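Local coordinates for uncharacterized protein PSPTO_3016 (PDB 3H9X), which is of unknown function but adopts a double-wing motif and probably binds DNA, at residues R3-I7 with A41-D45; I62-Q67 with I109-L115. All coordinates share one frame. Residues are numbered along the deposited sequence.

Interaction 1 (R3-I7 with A41-D45); sequences RQQFI and ALLMD
Residues 3-7 form the first turn of helix 3-13, and residues 41-45 are an extended piece of strand 39-47, which lies between strands 29-32 and 58-65 in the antiparallel sheet of this alpha-beta protein's double-wing motif. The helix lies over one face of the sheet and runs nearly antiparallel to the strand: the N-to-C directions of the two short axes differ by 160°, and the axes come no closer than 10.7 Å, a separation that leaves room for a layer of side chains. Ile7 N to Arg3 O, 3.2 Å, closes the helical turn. In the strand Ala41 and Leu43 point toward the helix while Leu42 and selenomethionine Met44 point away. The backbones are in register at Arg3 and Leu43, whose CA atoms are 7.9 Å apart. Leu43 (chi1 t, chi2 p) is the hub of the contact: Leu43 CD2 lies 3.9 Å from Ile7 CG2, and Leu43 CD1 4.4 Å from Phe6 CD1. Phe6, chi1 t, places CZ, at the ring edge, 4.1 Å from Ala41 CB; Phe31 of the adjoining strand meets the same ring edge-to-face. Arg3 is extended, with chi1 to chi3 all t, so its guanidinium passes beside Leu43 toward a salt bridge with Asp60, while Asp45 pairs with Arg58. Leu43 CD2 sits over one guanidinium face, 3.7 Å from Arg3 CZ.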
ATOM      1  N   ARG A   3     -10.470   1.834  -0.722  1.00 46.04           N
ATOM      2  CA  ARG A   3     -10.065   1.949   0.671  1.00 42.30           C
ATOM      3  C   ARG A   3     -10.817   0.990   1.591  1.00 46.09           C
ATOM      4  O   ARG A   3     -10.207   0.296   2.403  1.00 46.04           O
ATOM      5  CB  ARG A   3     -10.280   3.388   1.150  1.00 40.15           C
ATOM      6  CG  ARG A   3      -9.670   3.694   2.492  1.00 33.90           C
ATOM      7  CD  ARG A   3     -10.105   5.037   3.018  1.00 30.37           C
ATOM      8  NE  ARG A   3      -9.125   5.554   3.960  1.00 41.45           N
ATOM      9  CZ  ARG A   3      -7.904   5.957   3.616  1.00 51.10           C
ATOM     10  NH1 ARG A   3      -7.523   5.906   2.347  1.00 57.06           N
ATOM     11  NH2 ARG A   3      -7.049   6.395   4.536  1.00 59.08           N
ATOM     12  N   GLN A   4     -12.139   0.957   1.460  1.00 53.41           N
ATOM     13  CA  GLN A   4     -12.996   0.092   2.277  1.00 50.27           C
ATOM     14  C   GLN A   4     -12.698  -1.395   2.080  1.00 48.27           C
ATOM     15  O   GLN A   4     -12.373  -2.093   3.029  1.00 41.40           O
ATOM     16  CB  GLN A   4     -14.467   0.347   1.936  1.00 61.35           C
ATOM     17  CG  GLN A   4     -15.341   0.796   3.101  1.00 72.94           C
ATOM     18  CD  GLN A   4     -15.339  -0.184   4.258  1.00 82.82           C
ATOM     19  OE1 GLN A   4     -14.377  -0.251   5.029  1.00 83.84           O
ATOM     20  NE2 GLN A   4     -16.418  -0.953   4.385  1.00 82.50           N
ATOM     21  N   GLN A   5     -12.817  -1.869   0.841  1.00 47.86           N
ATOM     22  CA  GLN A   5     -12.587  -3.277   0.521  1.00 46.39           C
ATOM     23  C   GLN A   5     -11.221  -3.761   0.966  1.00 49.67           C
ATOM     24  O   GLN A   5     -11.039  -4.941   1.282  1.00 50.45           O
ATOM     25  CB  GLN A   5     -12.732  -3.507  -0.975  1.00 42.65           C
ATOM     26  CG  GLN A   5     -14.048  -3.023  -1.527  1.00 43.63           C
ATOM     27  CD  GLN A   5     -14.066  -3.067  -3.030  1.00 47.67           C
ATOM     28  OE1 GLN A   5     -13.094  -2.687  -3.683  1.00 43.81           O
ATOM     29  NE2 GLN A   5     -15.177  -3.514  -3.595  1.00 59.86           N
ATOM     30  N   PHE A   6     -10.259  -2.843   0.975  1.00 49.55           N
ATOM     31  CA  PHE A   6      -8.905  -3.155   1.387  1.00 34.01           C
ATOM     32  C   PHE A   6      -8.812  -3.414   2.880  1.00 36.44           C
ATOM     33  O   PHE A   6      -8.399  -4.494   3.271  1.00 44.72           O
ATOM     34  CB  PHE A   6      -7.958  -2.022   1.003  1.00 33.39           C
ATOM     35  CG  PHE A   6      -6.591  -2.159   1.600  1.00 39.04           C
ATOM     36  CD1 PHE A   6      -6.298  -1.613   2.849  1.00 36.03           C
ATOM     37  CD2 PHE A   6      -5.612  -2.907   0.953  1.00 35.38           C
ATOM     38  CE1 PHE A   6      -5.058  -1.823   3.439  1.00 36.11           C
ATOM     39  CE2 PHE A   6      -4.375  -3.119   1.538  1.00 30.88           C
ATOM     40  CZ  PHE A   6      -4.097  -2.578   2.781  1.00 36.18           C
ATOM     41  N   ILE A   7      -9.200  -2.450   3.719  1.00 39.58           N
ATOM     42  CA  ILE A   7      -9.100  -2.659   5.170  1.00 47.52           C
ATOM     43  C   ILE A   7      -9.883  -3.898   5.609  1.00 50.70           C
ATOM     44  O   ILE A   7      -9.550  -4.538   6.611  1.00 57.17           O
ATOM     45  CB  ILE A   7      -9.571  -1.415   6.012  1.00 42.09           C
ATOM     46  CG1 ILE A   7     -11.033  -1.550   6.402  1.00 50.80           C
ATOM     47  CG2 ILE A   7      -9.311  -0.131   5.263  1.00 38.64           C
ATOM     48  CD1 ILE A   7     -11.243  -2.154   7.784  1.00 52.65           C
ATOM     49  N   ALA A  41       1.924  -2.903   5.180  1.00 28.57           N
ATOM     50  CA  ALA A  41       0.942  -2.176   4.387  1.00 31.83           C
ATOM     51  C   ALA A  41       0.715  -0.762   4.949  1.00 33.98           C
ATOM     52  O   ALA A  41       0.487  -0.591   6.150  1.00 20.54           O
ATOM     53  CB  ALA A  41      -0.372  -2.946   4.378  1.00 22.08           C
ATOM     54  N   LEU A  42       0.781   0.240   4.070  1.00 38.04           N
ATOM     55  CA  LEU A  42       0.582   1.644   4.443  1.00 38.58           C
ATOM     56  C   LEU A  42      -0.527   2.250   3.575  1.00 43.44           C
ATOM     57  O   LEU A  42      -0.340   2.498   2.379  1.00 50.11           O
ATOM     58  CB  LEU A  42       1.865   2.443   4.211  1.00 38.09           C
ATOM     59  CG  LEU A  42       2.257   3.601   5.141  1.00 37.03           C
ATOM     60  CD1 LEU A  42       3.233   4.485   4.383  1.00 40.07           C
ATOM     61  CD2 LEU A  42       1.062   4.416   5.590  1.00 22.32           C
ATOM     62  N   LEU A  43      -1.675   2.492   4.191  1.00 38.67           N
ATOM     63  CA  LEU A  43      -2.817   3.063   3.504  1.00 33.35           C
ATOM     64  C   LEU A  43      -2.770   4.568   3.689  1.00 33.94           C
ATOM     65  O   LEU A  43      -2.623   5.039   4.809  1.00 34.18           O
ATOM     66  CB  LEU A  43      -4.104   2.511   4.112  1.00 35.45           C
ATOM     67  CG  LEU A  43      -5.418   3.066   3.595  1.00 25.90           C
ATOM     68  CD1 LEU A  43      -5.590   2.649   2.173  1.00 16.98           C
ATOM     69  CD2 LEU A  43      -6.556   2.573   4.453  1.00 21.63           C
HETATM   70  N   MSE A  44      -2.885   5.316   2.595  1.00 40.06           N
HETATM   71  CA  MSE A  44      -2.865   6.774   2.656  1.00 38.58           C
HETATM   72  C   MSE A  44      -3.757   7.424   1.628  1.00 39.64           C
HETATM   73  O   MSE A  44      -3.989   6.884   0.556  1.00 41.39           O
HETATM   74  CB  MSE A  44      -1.465   7.312   2.413  1.00 40.25           C
HETATM   75  CG  MSE A  44      -0.424   6.913   3.421  1.00 53.35           C
HETATM   76 SE   MSE A  44       1.336   7.581   2.872  1.00 70.45          SE
HETATM   77  CE  MSE A  44       1.835   6.153   1.674  1.00 63.52           C
ATOM     78  N   ASP A  45      -4.226   8.613   1.969  1.00 41.38           N
ATOM     79  CA  ASP A  45      -5.049   9.426   1.093  1.00 39.09           C
ATOM     80  C   ASP A  45      -4.148  10.608   0.750  1.00 40.04           C
ATOM     81  O   ASP A  45      -3.889  11.444   1.611  1.00 41.33           O
ATOM     82  CB  ASP A  45      -6.274   9.921   1.846  1.00 42.60           C
ATOM     83  CG  ASP A  45      -7.070  10.929   1.055  1.00 50.69           C
ATOM     84  OD1 ASP A  45      -7.591  10.550  -0.021  1.00 44.61           O
ATOM     85  OD2 ASP A  45      -7.176  12.092   1.510  1.00 48.96           O
TER

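Interaction 2 (I62-Q67 with I109-L115); sequences IDLKVQ and IEDSFQL
From Ile62 to Lys65 the chain is the last part of strand 58-65, and Val66 and Gln67 continue it as an extended loop. The strand crosses helix 109-115 at 52° between N-to-C directions, with axes only 6.8 Å apart at closest approach and the nearest CA atoms, those of Lys65 and Ser112, 4.5 Å apart. Ile62 (chi1 p, chi2 t) points toward the helix and meets Ile109 end to end, CD1 to CD1 at 3.7 Å. Asp63 points away and its OD1 hydrogen-bonds Thr93 OG1 on strand 91-95. Leu64 turns back to the helix: Leu64 CD2 is 3.7 Å from Ile109 CD1, and Leu64 CG 4.0 Å from Ser112 CB. At Lys65 the contact becomes polar. Lys65 N donates to Ser112 OG at 2.8 Å, nearly linear at 171°, and Ser112 (chi1 t) also hydrogen-bonds Tyr40 O, so one small side chain joins the helix to two adjacent strands. Lys65 O receives a CA-H...O contact from Ser112 CA at 3.3 Å, consistent with the closeness of the backbones, for which small serine leaves room. Lys65 CD passes Leu115 CD1 at 4.2 Å. Val66 turns away, then Gln67 CG packs 3.8 Å from Leu115 CD2. Apolar around Ile109, held mid-contact by Ser112 and closed by Leu115 against Lys65 and Gln67, this packing sets C-terminal helix 102-115 on the antiparallel sheet of the double-wing motif.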
ATOM      1  N   ILE A  62      -1.873   2.371  -1.368  1.00 28.59           N
ATOM      2  CA  ILE A  62      -1.346   1.515  -0.319  1.00 30.82           C
ATOM      3  C   ILE A  62       0.096   1.217  -0.676  1.00 31.53           C
ATOM      4  O   ILE A  62       0.435   1.012  -1.846  1.00 25.27           O
ATOM      5  CB  ILE A  62      -2.064   0.169  -0.180  1.00 23.53           C
ATOM      6  CG1 ILE A  62      -2.151  -0.508  -1.536  1.00 30.21           C
ATOM      7  CG2 ILE A  62      -3.405   0.367   0.497  1.00 30.91           C
ATOM      8  CD1 ILE A  62      -2.570  -1.938  -1.474  1.00 29.32           C
ATOM      9  N   ASP A  63       0.950   1.216   0.341  1.00 35.31           N
ATOM     10  CA  ASP A  63       2.359   0.924   0.157  1.00 34.25           C
ATOM     11  C   ASP A  63       2.594  -0.482   0.641  1.00 29.29           C
ATOM     12  O   ASP A  63       2.149  -0.863   1.726  1.00 32.85           O
ATOM     13  CB  ASP A  63       3.203   1.922   0.926  1.00 37.15           C
ATOM     14  CG  ASP A  63       3.489   3.164   0.110  1.00 44.76           C
ATOM     15  OD1 ASP A  63       2.630   3.563  -0.711  1.00 48.88           O
ATOM     16  OD2 ASP A  63       4.564   3.757   0.290  1.00 50.16           O
ATOM     17  N   LEU A  64       3.290  -1.246  -0.193  1.00 22.25           N
ATOM     18  CA  LEU A  64       3.594  -2.645   0.065  1.00 31.35           C
ATOM     19  C   LEU A  64       5.081  -2.901  -0.098  1.00 30.30           C
ATOM     20  O   LEU A  64       5.739  -2.240  -0.888  1.00 33.98           O
ATOM     21  CB  LEU A  64       2.792  -3.520  -0.910  1.00 31.51           C
ATOM     22  CG  LEU A  64       1.407  -4.042  -0.493  1.00 41.33           C
ATOM     23  CD1 LEU A  64       0.630  -3.004   0.287  1.00 30.51           C
ATOM     24  CD2 LEU A  64       0.643  -4.471  -1.735  1.00 41.68           C
ATOM     25  N   LYS A  65       5.619  -3.857   0.648  1.00 39.73           N
ATOM     26  CA  LYS A  65       7.046  -4.164   0.555  1.00 41.26           C
ATOM     27  C   LYS A  65       7.278  -5.272  -0.455  1.00 38.41           C
ATOM     28  O   LYS A  65       6.536  -6.247  -0.509  1.00 36.67           O
ATOM     29  CB  LYS A  65       7.573  -4.589   1.923  1.00 50.45           C
ATOM     30  CG  LYS A  65       9.084  -4.682   2.051  1.00 56.39           C
ATOM     31  CD  LYS A  65       9.441  -5.183   3.455  1.00 61.77           C
ATOM     32  CE  LYS A  65      10.548  -4.364   4.109  1.00 63.58           C
ATOM     33  NZ  LYS A  65      11.793  -4.296   3.292  1.00 64.12           N
ATOM     34  N   VAL A  66       8.307  -5.123  -1.270  1.00 39.31           N
ATOM     35  CA  VAL A  66       8.599  -6.138  -2.262  1.00 35.37           C
ATOM     36  C   VAL A  66      10.090  -6.390  -2.288  1.00 40.87           C
ATOM     37  O   VAL A  66      10.855  -5.707  -1.602  1.00 44.60           O
ATOM     38  CB  VAL A  66       8.130  -5.710  -3.671  1.00 38.06           C
ATOM     39  CG1 VAL A  66       6.639  -5.365  -3.641  1.00 43.08           C
ATOM     40  CG2 VAL A  66       8.923  -4.521  -4.158  1.00 35.22           C
ATOM     41  N   GLN A  67      10.502  -7.388  -3.057  1.00 44.37           N
ATOM     42  CA  GLN A  67      11.915  -7.701  -3.180  1.00 45.08           C
ATOM     43  C   GLN A  67      12.550  -6.689  -4.128  1.00 45.84           C
ATOM     44  O   GLN A  67      12.057  -6.454  -5.231  1.00 44.18           O
ATOM     45  CB  GLN A  67      12.087  -9.117  -3.703  1.00 49.32           C
ATOM     46  CG  GLN A  67      11.599 -10.166  -2.735  1.00 60.95           C
ATOM     47  CD  GLN A  67      10.744 -11.217  -3.413  1.00 76.15           C
ATOM     48  OE1 GLN A  67      11.221 -11.980  -4.258  1.00 73.11           O
ATOM     49  NE2 GLN A  67       9.461 -11.256  -3.054  1.00 79.39           N
ATOM     50  N   ILE A 109      -0.177  -7.940  -1.468  1.00 38.76           N
ATOM     51  CA  ILE A 109      -0.450  -7.771  -0.037  1.00 43.58           C
ATOM     52  C   ILE A 109       0.180  -8.980   0.692  1.00 44.96           C
ATOM     53  O   ILE A 109       0.714  -8.831   1.788  1.00 44.40           O
ATOM     54  CB  ILE A 109      -1.978  -7.797   0.313  1.00 39.30           C
ATOM     55  CG1 ILE A 109      -2.782  -6.787  -0.522  1.00 35.35           C
ATOM     56  CG2 ILE A 109      -2.158  -7.523   1.806  1.00 32.69           C
ATOM     57  CD1 ILE A 109      -2.630  -5.337  -0.128  1.00 42.89           C
ATOM     58  N   GLU A 110       0.086 -10.170   0.089  1.00 46.82           N
ATOM     59  CA  GLU A 110       0.644 -11.390   0.676  1.00 46.88           C
ATOM     60  C   GLU A 110       2.166 -11.333   0.680  1.00 45.00           C
ATOM     61  O   GLU A 110       2.807 -11.621   1.686  1.00 45.29           O
ATOM     62  CB  GLU A 110       0.173 -12.632  -0.102  1.00 56.22           C
ATOM     63  CG  GLU A 110       0.671 -13.993   0.452  1.00 63.06           C
ATOM     64  CD  GLU A 110       0.316 -14.227   1.928  1.00 66.10           C
ATOM     65  OE1 GLU A 110      -0.872 -14.106   2.288  1.00 65.34           O
ATOM     66  OE2 GLU A 110       1.226 -14.542   2.726  1.00 66.85           O
ATOM     67  N   ASP A 111       2.741 -10.958  -0.453  1.00 40.95           N
ATOM     68  CA  ASP A 111       4.183 -10.851  -0.567  1.00 43.60           C
ATOM     69  C   ASP A 111       4.769  -9.911   0.493  1.00 47.47           C
ATOM     70  O   ASP A 111       5.773 -10.239   1.120  1.00 53.14           O
ATOM     71  CB  ASP A 111       4.544 -10.379  -1.971  1.00 53.32           C
ATOM     72  CG  ASP A 111       4.459 -11.497  -2.991  1.00 63.47           C
ATOM     73  OD1 ASP A 111       3.586 -12.390  -2.851  1.00 62.44           O
ATOM     74  OD2 ASP A 111       5.258 -11.480  -3.947  1.00 69.87           O
ATOM     75  N   SER A 112       4.142  -8.750   0.695  1.00 43.07           N
ATOM     76  CA  SER A 112       4.596  -7.766   1.688  1.00 28.54           C
ATOM     77  C   SER A 112       4.451  -8.343   3.091  1.00 36.54           C
ATOM     78  O   SER A 112       5.270  -8.075   3.970  1.00 43.59           O
ATOM     79  CB  SER A 112       3.769  -6.478   1.562  1.00 29.53           C
ATOM     80  OG  SER A 112       4.213  -5.478   2.438  1.00 18.79           O
ATOM     81  N   PHE A 113       3.406  -9.142   3.293  1.00 38.96           N
ATOM     82  CA  PHE A 113       3.140  -9.780   4.582  1.00 42.60           C
ATOM     83  C   PHE A 113       4.256 -10.779   4.926  1.00 44.42           C
ATOM     84  O   PHE A 113       4.828 -10.715   6.007  1.00 46.76           O
ATOM     85  CB  PHE A 113       1.795 -10.508   4.543  1.00 43.22           C
ATOM     86  CG  PHE A 113       1.322 -10.984   5.889  1.00 50.06           C
ATOM     87  CD1 PHE A 113       0.876 -10.084   6.846  1.00 55.60           C
ATOM     88  CD2 PHE A 113       1.343 -12.333   6.212  1.00 54.17           C
ATOM     89  CE1 PHE A 113       0.458 -10.523   8.103  1.00 48.63           C
ATOM     90  CE2 PHE A 113       0.929 -12.777   7.465  1.00 43.77           C
ATOM     91  CZ  PHE A 113       0.488 -11.867   8.408  1.00 46.02           C
ATOM     92  N   GLN A 114       4.555 -11.691   3.997  1.00 40.99           N
ATOM     93  CA  GLN A 114       5.603 -12.690   4.178  1.00 41.13           C
ATOM     94  C   GLN A 114       7.001 -12.092   4.242  1.00 41.38           C
ATOM     95  O   GLN A 114       7.881 -12.646   4.875  1.00 47.43           O
ATOM     96  CB  GLN A 114       5.584 -13.717   3.038  1.00 34.88           C
ATOM     97  CG  GLN A 114       4.397 -14.670   3.002  1.00 38.40           C
ATOM     98  CD  GLN A 114       4.183 -15.398   4.314  1.00 51.97           C
ATOM     99  OE1 GLN A 114       5.102 -16.009   4.859  1.00 59.95           O
ATOM    100  NE2 GLN A 114       2.964 -15.332   4.830  1.00 52.29           N
ATOM    101  N   LEU A 115       7.206 -10.975   3.559  1.00 45.70           N
ATOM    102  CA  LEU A 115       8.507 -10.310   3.518  1.00 41.67           C
ATOM    103  C   LEU A 115       8.823  -9.655   4.860  1.00 42.20           C
ATOM    104  O   LEU A 115       9.967  -9.299   5.140  1.00 39.47           O
ATOM    105  CB  LEU A 115       8.506  -9.238   2.420  1.00 48.25           C
ATOM    106  CG  LEU A 115       9.728  -9.092   1.514  1.00 50.76           C
ATOM    107  CD1 LEU A 115      11.000  -8.924   2.356  1.00 50.08           C
ATOM    108  CD2 LEU A 115       9.827 -10.316   0.629  1.00 51.02           C
TER

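Interaction 1 and interaction 2 set the N-terminal and C-terminal helices on the same antiparallel sheet, through its neighbouring strands 39-47 and 58-65. Their centres are about 14 Å apart, on opposite sides of the chain's centre, yet the two contacts touch. The strands are joined by a probable hydrogen bond between Leu42 O and Asp63 N, 2.7 Å apart. The helices touch directly, Phe6 CE2 3.3 Å from Ile109 CD1, and on the sheet Leu43 CD1 is 3.6 Å from Ile62 CG2. Away from the helices, Met44 CE lies 3.6 Å from Asp63 OD1. Phe6, Leu43, Ile62 and Ile109 thus join the two contacts into one apolar layer between helices and sheet.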